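D-glyceraldehyde dehydrogenase (NADP(+)) (Thermoplasma acidophilum, PDB 5IZD) oxidises glyceraldehyde, preferring it to other aldehydes tested, to glycerate with NADP+ as electron acceptor in the non-phosphorylated Entner-Doudoroff pathway. Local coordinates at residues 149-154 against 175-180; 80-85 against 99-104; 183-188 against 198-203; 20-25 against 29-34. All coordinates share one frame; numbering follows the deposited sequence.

Contact 1 of 4, residues 149-154 against 175-180; sequences NFPAGM and SDTPGS. With NAP (NADP nicotinamide-adenine-dinucleotide phosphate), chain I.
One water joins Pro151 O, at 2.7 Å, to Thr177 O, donating to both carbonyls. Ser180 OG lies 3.2 Å from the same Pro151 O. Beside this polar bridge Pro151 CB meets two hydroxyls that come from directions about at right angles, Thr177 OG1 and Ser180 OG, each at 3.3 Å, while Thr177 CG2 comes to 3.7 Å from that CB. Both hydroxyls stand between their own backbone N and carbonyl carbon (chi1 61° in Thr177, 58° in Ser180), which turns each oxygen to the proline. At the head of 175-180, Ser175 N and OG both hold the phosphate on the adenosine ribose of NADP, OG at 2.6 Å from O1X. The packing thus ties the loop holding Asn149, the probable transition-state stabiliser, to the cofactor-binding turn. The two segments run into helix 153-164 and helix 178-190; Glu89 of helix 79-90 accepts hydrogen bonds from Gly179 N and Ser180 N, and Glu100 of helix 94-112 from Ala152 N and Gly153 N.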
loop_
_atom_site.group_PDB
_atom_site.type_symbol
_atom_site.label_atom_id
_atom_site.label_comp_id
_atom_site.label_asym_id
_atom_site.label_seq_id
_atom_site.Cartn_x
_atom_site.Cartn_y
_atom_site.Cartn_z
ATOM N N ASN A 149 -8.989 32.674 -4.304
ATOM C CA ASN A 149 -8.301 32.628 -5.572
ATOM C C ASN A 149 -8.814 31.541 -6.526
ATOM O O ASN A 149 -8.909 31.791 -7.731
ATOM C CB ASN A 149 -6.802 32.615 -5.362
ATOM C CG ASN A 149 -6.281 31.290 -4.747
ATOM O OD1 ASN A 149 -6.981 30.600 -3.989
ATOM N ND2 ASN A 149 -5.060 30.921 -5.117
ATOM N N PHE A 150 -9.165 30.351 -5.987
ATOM C CA PHE A 150 -9.838 29.281 -6.731
ATOM C C PHE A 150 -11.069 28.947 -5.917
ATOM O O PHE A 150 -11.162 27.872 -5.262
ATOM C CB PHE A 150 -8.920 28.080 -6.977
ATOM C CG PHE A 150 -7.774 28.425 -7.885
ATOM C CD1 PHE A 150 -7.972 28.483 -9.271
ATOM C CD2 PHE A 150 -6.583 28.861 -7.364
ATOM C CE1 PHE A 150 -6.957 28.923 -10.130
ATOM C CE2 PHE A 150 -5.575 29.322 -8.207
ATOM C CZ PHE A 150 -5.758 29.350 -9.591
ATOM N N PRO A 151 -12.046 29.862 -5.965
ATOM C CA PRO A 151 -13.145 29.803 -5.037
ATOM C C PRO A 151 -14.144 28.655 -5.279
ATOM O O PRO A 151 -15.068 28.485 -4.460
ATOM C CB PRO A 151 -13.847 31.175 -5.253
ATOM C CG PRO A 151 -13.642 31.444 -6.724
ATOM C CD PRO A 151 -12.253 30.890 -7.010
ATOM N N ALA A 152 -14.085 27.976 -6.426
ATOM C CA ALA A 152 -14.951 26.827 -6.693
ATOM C C ALA A 152 -14.090 25.548 -6.582
ATOM O O ALA A 152 -14.494 24.581 -5.927
ATOM C CB ALA A 152 -15.572 26.929 -8.064
ATOM N N GLY A 153 -12.916 25.565 -7.211
ATOM C CA GLY A 153 -11.892 24.440 -7.105
ATOM C C GLY A 153 -11.586 24.026 -5.677
ATOM O O GLY A 153 -11.500 22.833 -5.351
ATOM N N MET A 154 -11.426 25.020 -4.808
ATOM C CA MET A 154 -11.003 24.733 -3.422
ATOM C C MET A 154 -12.138 24.154 -2.589
ATOM O O MET A 154 -11.913 23.399 -1.638
ATOM C CB MET A 154 -10.415 25.975 -2.759
ATOM C CG MET A 154 -9.127 26.452 -3.386
ATOM S SD MET A 154 -7.770 25.357 -2.852
ATOM C CE MET A 154 -6.462 26.351 -3.633
ATOM N N SER A 175 -14.457 35.717 2.436
ATOM C CA SER A 175 -15.397 36.838 2.329
ATOM C C SER A 175 -15.371 37.542 0.976
ATOM O O SER A 175 -16.318 38.285 0.669
ATOM C CB SER A 175 -15.142 37.870 3.419
ATOM O OG SER A 175 -15.558 37.323 4.641
ATOM N N ASP A 176 -14.340 37.309 0.166
ATOM C CA ASP A 176 -14.335 37.856 -1.177
ATOM C C ASP A 176 -15.154 37.052 -2.195
ATOM O O ASP A 176 -15.438 37.577 -3.272
ATOM C CB ASP A 176 -12.908 37.987 -1.708
ATOM C CG ASP A 176 -12.109 39.029 -0.973
ATOM O OD1 ASP A 176 -12.328 40.225 -1.246
ATOM O OD2 ASP A 176 -11.274 38.656 -0.122
ATOM N N THR A 177 -15.507 35.801 -1.885
ATOM C CA THR A 177 -16.103 34.895 -2.865
ATOM C C THR A 177 -17.164 33.958 -2.251
ATOM O O THR A 177 -17.123 32.752 -2.478
ATOM C CB THR A 177 -15.052 34.009 -3.589
ATOM O OG1 THR A 177 -14.365 33.185 -2.632
ATOM C CG2 THR A 177 -14.047 34.815 -4.376
ATOM N N PRO A 178 -18.184 34.527 -1.572
ATOM C CA PRO A 178 -19.219 33.665 -1.059
ATOM C C PRO A 178 -20.062 32.884 -2.117
ATOM O O PRO A 178 -20.545 31.798 -1.810
ATOM C CB PRO A 178 -20.109 34.646 -0.299
ATOM C CG PRO A 178 -19.993 35.938 -1.037
ATOM C CD PRO A 178 -18.486 35.943 -1.306
ATOM N N GLY A 179 -20.260 33.458 -3.312
ATOM C CA GLY A 179 -21.302 33.033 -4.278
ATOM C C GLY A 179 -20.987 31.640 -4.871
ATOM O O GLY A 179 -21.862 30.767 -5.007
ATOM N N SER A 180 -19.740 31.434 -5.234
ATOM C CA SER A 180 -19.402 30.178 -5.904
ATOM C C SER A 180 -19.519 29.014 -4.901
ATOM O O SER A 180 -20.003 27.932 -5.234
ATOM C CB SER A 180 -18.044 30.294 -6.620
ATOM O OG SER A 180 -17.028 30.627 -5.706
HETATM P PA NAP I . -6.673 34.197 4.159
HETATM O O1A NAP I . -6.835 35.330 5.125
HETATM O O2A NAP I . -5.609 33.159 4.449
HETATM O O5B NAP I . -8.126 33.471 3.982
HETATM C C5B NAP I . -8.324 32.050 3.807
HETATM C C4B NAP I . -9.579 31.584 4.568
HETATM O O4B NAP I . -9.347 31.656 5.988
HETATM C C3B NAP I . -10.804 32.486 4.316
HETATM O O3B NAP I . -12.013 31.682 4.377
HETATM C C2B NAP I . -10.751 33.450 5.469
HETATM O O2B NAP I . -11.975 34.140 5.703
HETATM C C1B NAP I . -10.348 32.531 6.590
HETATM N N9A NAP I . -9.801 33.189 7.787
HETATM C C8A NAP I . -9.250 34.428 7.903
HETATM N N7A NAP I . -8.882 34.694 9.138
HETATM C C5A NAP I . -9.192 33.527 9.845
HETATM C C6A NAP I . -9.037 33.168 11.184
HETATM N N6A NAP I . -8.486 33.977 12.098
HETATM N N1A NAP I . -9.447 31.942 11.570
HETATM C C2A NAP I . -10.021 31.131 10.663
HETATM N N3A NAP I . -10.223 31.401 9.367
HETATM C C4A NAP I . -9.765 32.626 9.025
HETATM O O3 NAP I . -6.399 34.832 2.730
HETATM P PN NAP I . -6.295 36.372 2.269
HETATM O O1N NAP I . -7.634 37.063 2.454
HETATM O O2N NAP I . -5.796 36.436 0.847
HETATM O O5D NAP I . -5.251 36.995 3.230
HETATM P P2B NAP I . -12.082 35.738 5.270
HETATM O O1X NAP I . -13.474 36.202 5.727
HETATM O O2X NAP I . -11.986 35.825 3.821
HETATM O O3X NAP I . -11.026 36.523 5.972
HETATM O O HOH W 1 -15.734 30.241 -2.585
#

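Contact 2 of 4, residues 80-85 against 99-104; sequences AELENI and EEVDGV
The flat carboxylate of Glu83 goes to Arg79, and it is the CG of the glutamate stem that touches Val101, 3.7 Å from its CG2. Beyond CG the chain runs extended and brings OE2 to the arginine, with which it forms a salt bridge. Arg79 also pairs through its other terminal nitrogen with Asp102 OD1, so that one guanidinium serves carboxylates of both helices; Glu83 OE2 and Asp102 OD1 are 5.6 Å apart, and the arginine would be expected to ease their mutual repulsion. Leu82 supplies the other contact, its CD2 and CG each 3.7 Å from Val101 CG2. Val101 CG1 lies anti to its own backbone N (chi1 177°), leaving CG2 as the branch directed between leucine and glutamate. Leu82 slants across the valine, whereas Glu83 meets it nearly at a right angle. This is plain van der Waals packing between helix 79-90, part of a predicted coiled coil, and helix 94-112, which a short turn connects. Leu82 also rests on Ser180 and Trp183 of helix 178-190, Val101 reaches Ile86 further along helix 79-90, and Val104 packs on Ala152 just ahead of helix 153-164.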
loop_
_atom_site.group_PDB
_atom_site.type_symbol
_atom_site.label_atom_id
_atom_site.label_comp_id
_atom_site.label_asym_id
_atom_site.label_seq_id
_atom_site.Cartn_x
_atom_site.Cartn_y
_atom_site.Cartn_z
ATOM N N ALA A 80 -22.542 26.291 -16.672
ATOM C CA ALA A 80 -22.586 27.683 -17.090
ATOM C C ALA A 80 -22.877 28.677 -15.953
ATOM O O ALA A 80 -22.244 29.724 -15.888
ATOM C CB ALA A 80 -23.632 27.878 -18.205
ATOM N N GLU A 81 -23.813 28.355 -15.068
ATOM C CA GLU A 81 -24.140 29.246 -13.954
ATOM C C GLU A 81 -22.909 29.455 -13.031
ATOM O O GLU A 81 -22.600 30.564 -12.572
ATOM C CB GLU A 81 -25.317 28.690 -13.155
ATOM C CG GLU A 81 -26.655 28.658 -13.907
ATOM C CD GLU A 81 -27.741 27.980 -13.049
ATOM O OE1 GLU A 81 -27.439 27.589 -11.882
ATOM O OE2 GLU A 81 -28.865 27.770 -13.521
ATOM N N LEU A 82 -22.144 28.415 -12.833
ATOM C CA LEU A 82 -20.971 28.530 -12.000
ATOM C C LEU A 82 -19.830 29.298 -12.667
ATOM O O LEU A 82 -19.166 30.083 -12.010
ATOM C CB LEU A 82 -20.484 27.134 -11.577
ATOM C CG LEU A 82 -19.274 27.212 -10.664
ATOM C CD1 LEU A 82 -19.555 28.007 -9.396
ATOM C CD2 LEU A 82 -18.858 25.802 -10.292
ATOM N N GLU A 83 -19.677 29.113 -13.956
ATOM C CA GLU A 83 -18.698 29.795 -14.761
ATOM C C GLU A 83 -18.941 31.309 -14.670
ATOM O O GLU A 83 -18.056 32.081 -14.467
ATOM C CB GLU A 83 -18.792 29.289 -16.185
ATOM C CG GLU A 83 -18.058 27.967 -16.413
ATOM C CD GLU A 83 -18.361 27.304 -17.731
ATOM O OE1 GLU A 83 -19.000 27.888 -18.609
ATOM O OE2 GLU A 83 -17.956 26.172 -17.917
ATOM N N ASN A 84 -20.191 31.695 -14.810
ATOM C CA ASN A 84 -20.608 33.067 -14.670
ATOM C C ASN A 84 -20.341 33.689 -13.302
ATOM O O ASN A 84 -19.861 34.809 -13.217
ATOM C CB ASN A 84 -22.092 33.213 -15.067
ATOM C CG ASN A 84 -22.323 32.927 -16.547
ATOM O OD1 ASN A 84 -21.402 33.043 -17.376
ATOM N ND2 ASN A 84 -23.540 32.547 -16.893
ATOM N N ILE A 85 -20.643 32.970 -12.243
ATOM C CA ILE A 85 -20.391 33.476 -10.887
ATOM C C ILE A 85 -18.892 33.751 -10.665
ATOM O O ILE A 85 -18.517 34.809 -10.146
ATOM C CB ILE A 85 -20.876 32.468 -9.843
ATOM C CG1 ILE A 85 -22.415 32.481 -9.862
ATOM C CG2 ILE A 85 -20.321 32.794 -8.470
ATOM C CD1 ILE A 85 -23.042 31.281 -9.205
ATOM N N GLU A 99 -12.088 26.375 -17.129
ATOM C CA GLU A 99 -11.092 25.443 -16.632
ATOM C C GLU A 99 -11.307 25.131 -15.137
ATOM O O GLU A 99 -11.267 23.977 -14.741
ATOM C CB GLU A 99 -9.674 25.962 -16.956
ATOM C CG GLU A 99 -8.582 25.495 -16.062
ATOM C CD GLU A 99 -7.210 25.922 -16.560
ATOM O OE1 GLU A 99 -6.288 25.081 -16.412
ATOM O OE2 GLU A 99 -7.052 27.067 -17.035
ATOM N N GLU A 100 -11.628 26.132 -14.339
ATOM C CA GLU A 100 -11.895 25.905 -12.943
ATOM C C GLU A 100 -13.080 24.975 -12.706
ATOM O O GLU A 100 -13.042 24.129 -11.850
ATOM C CB GLU A 100 -12.034 27.193 -12.165
ATOM C CG GLU A 100 -12.223 26.928 -10.697
ATOM C CD GLU A 100 -12.011 28.115 -9.812
ATOM O OE1 GLU A 100 -11.643 29.188 -10.287
ATOM O OE2 GLU A 100 -12.221 27.966 -8.631
ATOM N N VAL A 101 -14.125 25.139 -13.494
ATOM C CA VAL A 101 -15.299 24.313 -13.382
ATOM C C VAL A 101 -15.011 22.884 -13.889
ATOM O O VAL A 101 -15.491 21.929 -13.362
ATOM C CB VAL A 101 -16.514 24.987 -14.037
ATOM C CG1 VAL A 101 -17.713 24.090 -13.975
ATOM C CG2 VAL A 101 -16.803 26.299 -13.327
ATOM N N ASP A 102 -14.187 22.770 -14.904
ATOM C CA ASP A 102 -13.761 21.497 -15.409
ATOM C C ASP A 102 -13.145 20.748 -14.205
ATOM O O ASP A 102 -13.426 19.621 -13.956
ATOM C CB ASP A 102 -12.673 21.702 -16.450
ATOM C CG ASP A 102 -13.206 21.944 -17.847
ATOM O OD1 ASP A 102 -14.399 21.854 -18.058
ATOM O OD2 ASP A 102 -12.415 22.192 -18.746
ATOM N N GLY A 103 -12.296 21.446 -13.482
ATOM C CA GLY A 103 -11.594 20.942 -12.336
ATOM C C GLY A 103 -12.459 20.575 -11.178
ATOM O O GLY A 103 -12.149 19.673 -10.453
ATOM N N VAL A 104 -13.556 21.283 -11.002
ATOM C CA VAL A 104 -14.472 20.986 -9.940
ATOM C C VAL A 104 -15.058 19.605 -10.237
ATOM O O VAL A 104 -15.167 18.799 -9.378
ATOM C CB VAL A 104 -15.598 22.065 -9.825
ATOM C CG1 VAL A 104 -16.817 21.547 -9.117
ATOM C CG2 VAL A 104 -15.122 23.319 -9.126
#

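Contact 3 of 4, residues 183-188 against 198-203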
loop_
_atom_site.group_PDB
_atom_site.type_symbol
_atom_site.label_atom_id
_atom_site.label_comp_id
_atom_site.label_asym_id
_atom_site.label_seq_id
_atom_site.Cartn_x
_atom_site.Cartn_y
_atom_site.Cartn_z
ATOM N N TRP A 183 -23.203 28.239 -4.293
ATOM C CA TRP A 183 -23.788 27.545 -5.440
ATOM C C TRP A 183 -23.431 26.011 -5.446
ATOM O O TRP A 183 -24.309 25.142 -5.663
ATOM C CB TRP A 183 -23.386 28.251 -6.721
ATOM C CG TRP A 183 -23.985 27.720 -7.970
ATOM C CD1 TRP A 183 -25.071 28.209 -8.603
ATOM C CD2 TRP A 183 -23.525 26.574 -8.763
ATOM N NE1 TRP A 183 -25.325 27.474 -9.742
ATOM C CE2 TRP A 183 -24.375 26.493 -9.886
ATOM C CE3 TRP A 183 -22.481 25.670 -8.649
ATOM C CZ2 TRP A 183 -24.241 25.497 -10.863
ATOM C CZ3 TRP A 183 -22.308 24.663 -9.645
ATOM C CH2 TRP A 183 -23.199 24.590 -10.728
ATOM N N ILE A 184 -22.190 25.704 -5.122
ATOM C CA ILE A 184 -21.738 24.317 -5.020
ATOM C C ILE A 184 -22.459 23.590 -3.915
ATOM O O ILE A 184 -22.974 22.506 -4.148
ATOM C CB ILE A 184 -20.204 24.242 -4.826
ATOM C CG1 ILE A 184 -19.539 24.663 -6.130
ATOM C CG2 ILE A 184 -19.760 22.830 -4.468
ATOM C CD1 ILE A 184 -18.106 25.064 -5.988
ATOM N N VAL A 185 -22.545 24.227 -2.750
ATOM C CA VAL A 185 -23.259 23.703 -1.599
ATOM C C VAL A 185 -24.703 23.348 -1.948
ATOM O O VAL A 185 -25.194 22.284 -1.554
ATOM C CB VAL A 185 -23.215 24.694 -0.399
ATOM C CG1 VAL A 185 -24.195 24.297 0.702
ATOM C CG2 VAL A 185 -21.785 24.752 0.180
ATOM N N ARG A 186 -25.365 24.249 -2.666
ATOM C CA ARG A 186 -26.762 24.051 -3.081
ATOM C C ARG A 186 -26.830 22.814 -3.992
ATOM O O ARG A 186 -27.721 21.998 -3.810
ATOM C CB ARG A 186 -27.336 25.313 -3.739
ATOM C CG ARG A 186 -28.835 25.267 -4.134
ATOM C CD ARG A 186 -29.356 26.636 -4.579
ATOM N NE ARG A 186 -29.416 27.615 -3.473
ATOM C CZ ARG A 186 -30.427 27.762 -2.587
ATOM N NH1 ARG A 186 -31.534 27.009 -2.626
ATOM N NH2 ARG A 186 -30.335 28.703 -1.628
ATOM N N LYS A 187 -25.847 22.608 -4.883
ATOM C CA LYS A 187 -25.840 21.397 -5.711
ATOM C C LYS A 187 -25.721 20.112 -4.878
ATOM O O LYS A 187 -26.401 19.140 -5.155
ATOM C CB LYS A 187 -24.797 21.479 -6.839
ATOM C CG LYS A 187 -25.139 22.541 -7.882
ATOM C CD LYS A 187 -26.235 22.074 -8.833
ATOM C CE LYS A 187 -26.767 23.232 -9.665
ATOM N NZ LYS A 187 -27.669 24.086 -8.835
ATOM N N PHE A 188 -24.880 20.122 -3.854
ATOM C CA PHE A 188 -24.795 19.000 -2.922
ATOM C C PHE A 188 -26.116 18.757 -2.177
ATOM O O PHE A 188 -26.578 17.576 -2.036
ATOM C CB PHE A 188 -23.629 19.196 -1.948
ATOM C CG PHE A 188 -22.354 18.703 -2.480
ATOM C CD1 PHE A 188 -21.590 19.504 -3.299
ATOM C CD2 PHE A 188 -21.937 17.405 -2.227
ATOM C CE1 PHE A 188 -20.376 19.062 -3.796
ATOM C CE2 PHE A 188 -20.730 16.958 -2.746
ATOM C CZ PHE A 188 -19.951 17.787 -3.542
ATOM N N LEU A 198 -23.742 18.706 5.830
ATOM C CA LEU A 198 -23.056 19.800 5.190
ATOM C C LEU A 198 -23.684 21.120 5.629
ATOM O O LEU A 198 -24.857 21.333 5.397
ATOM C CB LEU A 198 -23.168 19.688 3.666
ATOM C CG LEU A 198 -22.469 20.801 2.863
ATOM C CD1 LEU A 198 -21.002 20.891 3.218
ATOM C CD2 LEU A 198 -22.613 20.535 1.384
ATOM N N ASN A 199 -22.886 21.994 6.226
ATOM C CA ASN A 199 -23.346 23.314 6.681
ATOM C C ASN A 199 -22.451 24.397 6.082
ATOM O O ASN A 199 -21.242 24.203 5.942
ATOM C CB ASN A 199 -23.352 23.402 8.204
ATOM C CG ASN A 199 -24.118 22.260 8.845
ATOM O OD1 ASN A 199 -25.332 22.384 9.118
ATOM N ND2 ASN A 199 -23.463 21.144 9.041
ATOM N N PHE A 200 -23.062 25.568 5.822
ATOM C CA PHE A 200 -22.464 26.665 5.082
ATOM C C PHE A 200 -22.620 27.918 5.909
ATOM O O PHE A 200 -23.758 28.353 6.203
ATOM C CB PHE A 200 -23.182 26.839 3.743
ATOM C CG PHE A 200 -22.620 27.934 2.863
ATOM C CD1 PHE A 200 -21.357 27.828 2.306
ATOM C CD2 PHE A 200 -23.348 29.080 2.610
ATOM C CE1 PHE A 200 -20.863 28.823 1.464
ATOM C CE2 PHE A 200 -22.842 30.100 1.774
ATOM C CZ PHE A 200 -21.578 29.959 1.208
ATOM N N ILE A 201 -21.481 28.480 6.284
ATOM C CA ILE A 201 -21.400 29.631 7.165
ATOM C C ILE A 201 -20.500 30.673 6.494
ATOM O O ILE A 201 -19.313 30.391 6.178
ATOM C CB ILE A 201 -20.767 29.230 8.506
ATOM C CG1 ILE A 201 -21.751 28.443 9.352
ATOM C CG2 ILE A 201 -20.312 30.460 9.289
ATOM C CD1 ILE A 201 -22.888 29.271 9.910
ATOM N N THR A 202 -21.030 31.874 6.303
ATOM C CA THR A 202 -20.269 32.984 5.776
ATOM C C THR A 202 -20.134 34.000 6.922
ATOM O O THR A 202 -20.955 34.045 7.844
ATOM C CB THR A 202 -20.963 33.689 4.548
ATOM O OG1 THR A 202 -22.289 34.126 4.880
ATOM C CG2 THR A 202 -20.997 32.739 3.305
ATOM N N GLY A 203 -19.096 34.814 6.823
ATOM C CA GLY A 203 -18.767 35.827 7.800
ATOM C C GLY A 203 -17.269 36.001 7.805
ATOM O O GLY A 203 -16.507 35.049 7.439
#
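Val185 sends its CB from helix 183-188 toward strand 198-200 and there divides its two methyls between neighbours. CG1 lies anti to the backbone N (chi1 168°) and touches two residues of the strand, at 4.1 Å from Leu198 CD2 and 4.1 Å from Phe200 CB. CG2 reaches further along Phe200 and meets ring atom CD1 at 3.8 Å, so the valine straddles the base and the ring of this phenylalanine. Leu198 CD2 in turn closes on Phe188 CB at 3.7 Å. The Phe188 ring itself leads away from the strand, with Ile184 O in plane at its edge, and packs on Leu163. All four side chains are buried, and the contact is wholly apolar. The helix and strand axes approach to 9.6 Å and run nearly antiparallel, at 153°, as expected for consecutive elements of a beta-alpha-beta unit. That unit belongs to the cofactor-binding domain: strand 198-200 pairs with strand 168-172, Leu198 meets Leu159 of helix 153-164, and Phe200 is flanked by Tyr6 of strand 2-7.

Contact 4 of 4, residues 20-25 against 29-34; sequences VDKYSP and QVIGRF
Phe34 holds its ring CG between the backbone N and the carbonyl carbon (chi1 58°), which swings the ring over to Val20 on the neighbouring strand. Val20 CB sits over one ring face, 3.8 Å from the centroid, in a CH-pi contact; a second such contact puts Val30 CG2 3.9 Å from the centroid of the Tyr23 ring. Backbone bonds zip the hairpin, from the mutual pair of Val20 and Phe34 to Ser24 N on Gln29 O. Midway, Ile31 and Gly32 both face Lys22 in a classic beta bulge: Lys22 N donates to Gly32 O (3.0 Å, 174° at the hydrogen) and Ile31 N to Lys22 O (2.9 Å). Replacing Phe34 by an alanine would probably leave Val20 without its aromatic cover and open a gap beside Ser175. Asp21 OD1 stays 4.4 Å from Arg33 NH1, too far for a salt bridge, and Arg33 pairs with Asp2 instead. Packing by Phe34 and hydrogen bonds from Lys22 NZ to Asp176 O and Glu89 O anchor the hairpin beside cofactor-binding 175-180.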
loop_
_atom_site.group_PDB
_atom_site.type_symbol
_atom_site.label_atom_id
_atom_site.label_comp_id
_atom_site.label_asym_id
_atom_site.label_seq_id
_atom_site.Cartn_x
_atom_site.Cartn_y
_atom_site.Cartn_z
ATOM N N VAL A 20 -22.662 41.731 4.773
ATOM C CA VAL A 20 -21.424 42.338 4.328
ATOM C C VAL A 20 -21.455 42.468 2.801
ATOM O O VAL A 20 -21.935 41.559 2.104
ATOM C CB VAL A 20 -20.240 41.431 4.710
ATOM C CG1 VAL A 20 -18.903 42.058 4.336
ATOM C CG2 VAL A 20 -20.269 41.095 6.204
ATOM N N ASP A 21 -20.968 43.600 2.283
ATOM C CA ASP A 21 -20.936 43.801 0.845
ATOM C C ASP A 21 -19.827 43.006 0.142
ATOM O O ASP A 21 -18.734 42.880 0.646
ATOM C CB ASP A 21 -20.751 45.298 0.511
ATOM C CG ASP A 21 -21.927 46.136 0.923
ATOM O OD1 ASP A 21 -23.038 45.569 1.064
ATOM O OD2 ASP A 21 -21.757 47.375 1.073
ATOM N N LYS A 22 -20.140 42.544 -1.061
ATOM C CA LYS A 22 -19.169 41.979 -2.010
ATOM C C LYS A 22 -18.966 42.962 -3.168
ATOM O O LYS A 22 -19.949 43.383 -3.804
ATOM C CB LYS A 22 -19.701 40.649 -2.548
ATOM C CG LYS A 22 -19.124 40.176 -3.882
ATOM C CD LYS A 22 -17.687 39.849 -3.750
ATOM C CE LYS A 22 -17.133 39.487 -5.116
ATOM N NZ LYS A 22 -15.628 39.530 -5.079
ATOM N N TYR A 23 -17.715 43.327 -3.406
ATOM C CA TYR A 23 -17.246 44.155 -4.530
ATOM C C TYR A 23 -16.791 43.390 -5.751
ATOM O O TYR A 23 -16.116 42.319 -5.632
ATOM C CB TYR A 23 -16.052 45.014 -4.074
ATOM C CG TYR A 23 -16.488 46.113 -3.153
ATOM C CD1 TYR A 23 -16.701 45.885 -1.794
ATOM C CD2 TYR A 23 -16.769 47.389 -3.666
ATOM C CE1 TYR A 23 -17.160 46.929 -0.954
ATOM C CE2 TYR A 23 -17.178 48.406 -2.842
ATOM C CZ TYR A 23 -17.359 48.150 -1.494
ATOM O OH TYR A 23 -17.814 49.159 -0.715
ATOM N N SER A 24 -17.141 43.925 -6.922
ATOM C CA SER A 24 -16.602 43.454 -8.207
ATOM C C SER A 24 -15.156 43.908 -8.383
ATOM O O SER A 24 -14.874 45.096 -8.281
ATOM C CB SER A 24 -17.397 44.010 -9.386
ATOM O OG SER A 24 -16.710 43.801 -10.619
ATOM N N PRO A 25 -14.258 42.988 -8.724
ATOM C CA PRO A 25 -12.887 43.455 -9.000
ATOM C C PRO A 25 -12.722 44.064 -10.379
ATOM O O PRO A 25 -11.692 44.647 -10.655
ATOM C CB PRO A 25 -12.037 42.166 -8.869
ATOM C CG PRO A 25 -12.949 41.094 -9.214
ATOM C CD PRO A 25 -14.298 41.515 -8.643
ATOM N N GLN A 29 -17.492 48.178 -7.921
ATOM C CA GLN A 29 -18.795 48.514 -7.341
ATOM C C GLN A 29 -19.330 47.302 -6.586
ATOM O O GLN A 29 -18.935 46.157 -6.847
ATOM C CB GLN A 29 -19.815 48.876 -8.423
ATOM C CG GLN A 29 -19.421 50.036 -9.331
ATOM C CD GLN A 29 -18.848 51.251 -8.572
ATOM O OE1 GLN A 29 -19.501 51.840 -7.738
ATOM N NE2 GLN A 29 -17.596 51.613 -8.872
ATOM N N VAL A 30 -20.237 47.576 -5.669
ATOM C CA VAL A 30 -20.892 46.546 -4.943
ATOM C C VAL A 30 -21.773 45.710 -5.871
ATOM O O VAL A 30 -22.544 46.278 -6.588
ATOM C CB VAL A 30 -21.699 47.157 -3.799
ATOM C CG1 VAL A 30 -22.542 46.075 -3.180
ATOM C CG2 VAL A 30 -20.732 47.698 -2.734
ATOM N N ILE A 31 -21.696 44.387 -5.821
ATOM C CA ILE A 31 -22.524 43.520 -6.678
ATOM C C ILE A 31 -23.344 42.441 -5.933
ATOM O O ILE A 31 -24.081 41.675 -6.549
ATOM C CB ILE A 31 -21.677 42.822 -7.807
ATOM C CG1 ILE A 31 -20.646 41.873 -7.192
ATOM C CG2 ILE A 31 -21.123 43.865 -8.810
ATOM C CD1 ILE A 31 -19.943 40.939 -8.180
ATOM N N GLY A 32 -23.198 42.339 -4.614
ATOM C CA GLY A 32 -23.877 41.310 -3.838
ATOM C C GLY A 32 -23.650 41.513 -2.359
ATOM O O GLY A 32 -22.974 42.455 -1.957
ATOM N N ARG A 33 -24.217 40.621 -1.556
ATOM C CA ARG A 33 -24.072 40.634 -0.111
ATOM C C ARG A 33 -24.112 39.212 0.384
ATOM O O ARG A 33 -24.642 38.326 -0.268
ATOM C CB ARG A 33 -25.230 41.405 0.561
ATOM C CG ARG A 33 -25.046 42.914 0.627
ATOM C CD ARG A 33 -26.396 43.655 0.710
ATOM N NE ARG A 33 -27.196 43.282 -0.464
ATOM C CZ ARG A 33 -27.018 43.746 -1.713
ATOM N NH1 ARG A 33 -26.124 44.714 -2.008
ATOM N NH2 ARG A 33 -27.783 43.265 -2.696
ATOM N N PHE A 34 -23.567 39.013 1.566
ATOM C CA PHE A 34 -23.687 37.739 2.252
ATOM C C PHE A 34 -23.991 37.945 3.717
ATOM O O PHE A 34 -23.704 39.006 4.281
ATOM C CB PHE A 34 -22.420 36.894 2.053
ATOM C CG PHE A 34 -21.137 37.539 2.508
ATOM C CD1 PHE A 34 -20.396 38.371 1.660
ATOM C CD2 PHE A 34 -20.627 37.281 3.775
ATOM C CE1 PHE A 34 -19.161 38.924 2.080
ATOM C CE2 PHE A 34 -19.382 37.808 4.187
ATOM C CZ PHE A 34 -18.646 38.612 3.338
#

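Overall arrangement
Along the chain the order is contact 4, contact 2, contact 1, contact 3, each closing before the next opens. Contacts 1 and 3 each touch all the others; contact 1 is centred about 11 Å from the centres of contacts 2 and 3 and about 13 Å from that of contact 4. It shares helix 178-190 with contact 3, whose Trp183 is probably hydrogen-bonded to Glu81 and packs on Leu82 of contact 2. Phe34 joins contact 4 to Pro178 of contact 1 and Thr202 of contact 3. Contacts 2 and 4 stand about 20 Å apart, centre to centre, without touching. Contact 1 binds NADP through Ser175, Gly203 of contact 3 touches it, and the Phe34 side chain lies about 6 Å from it.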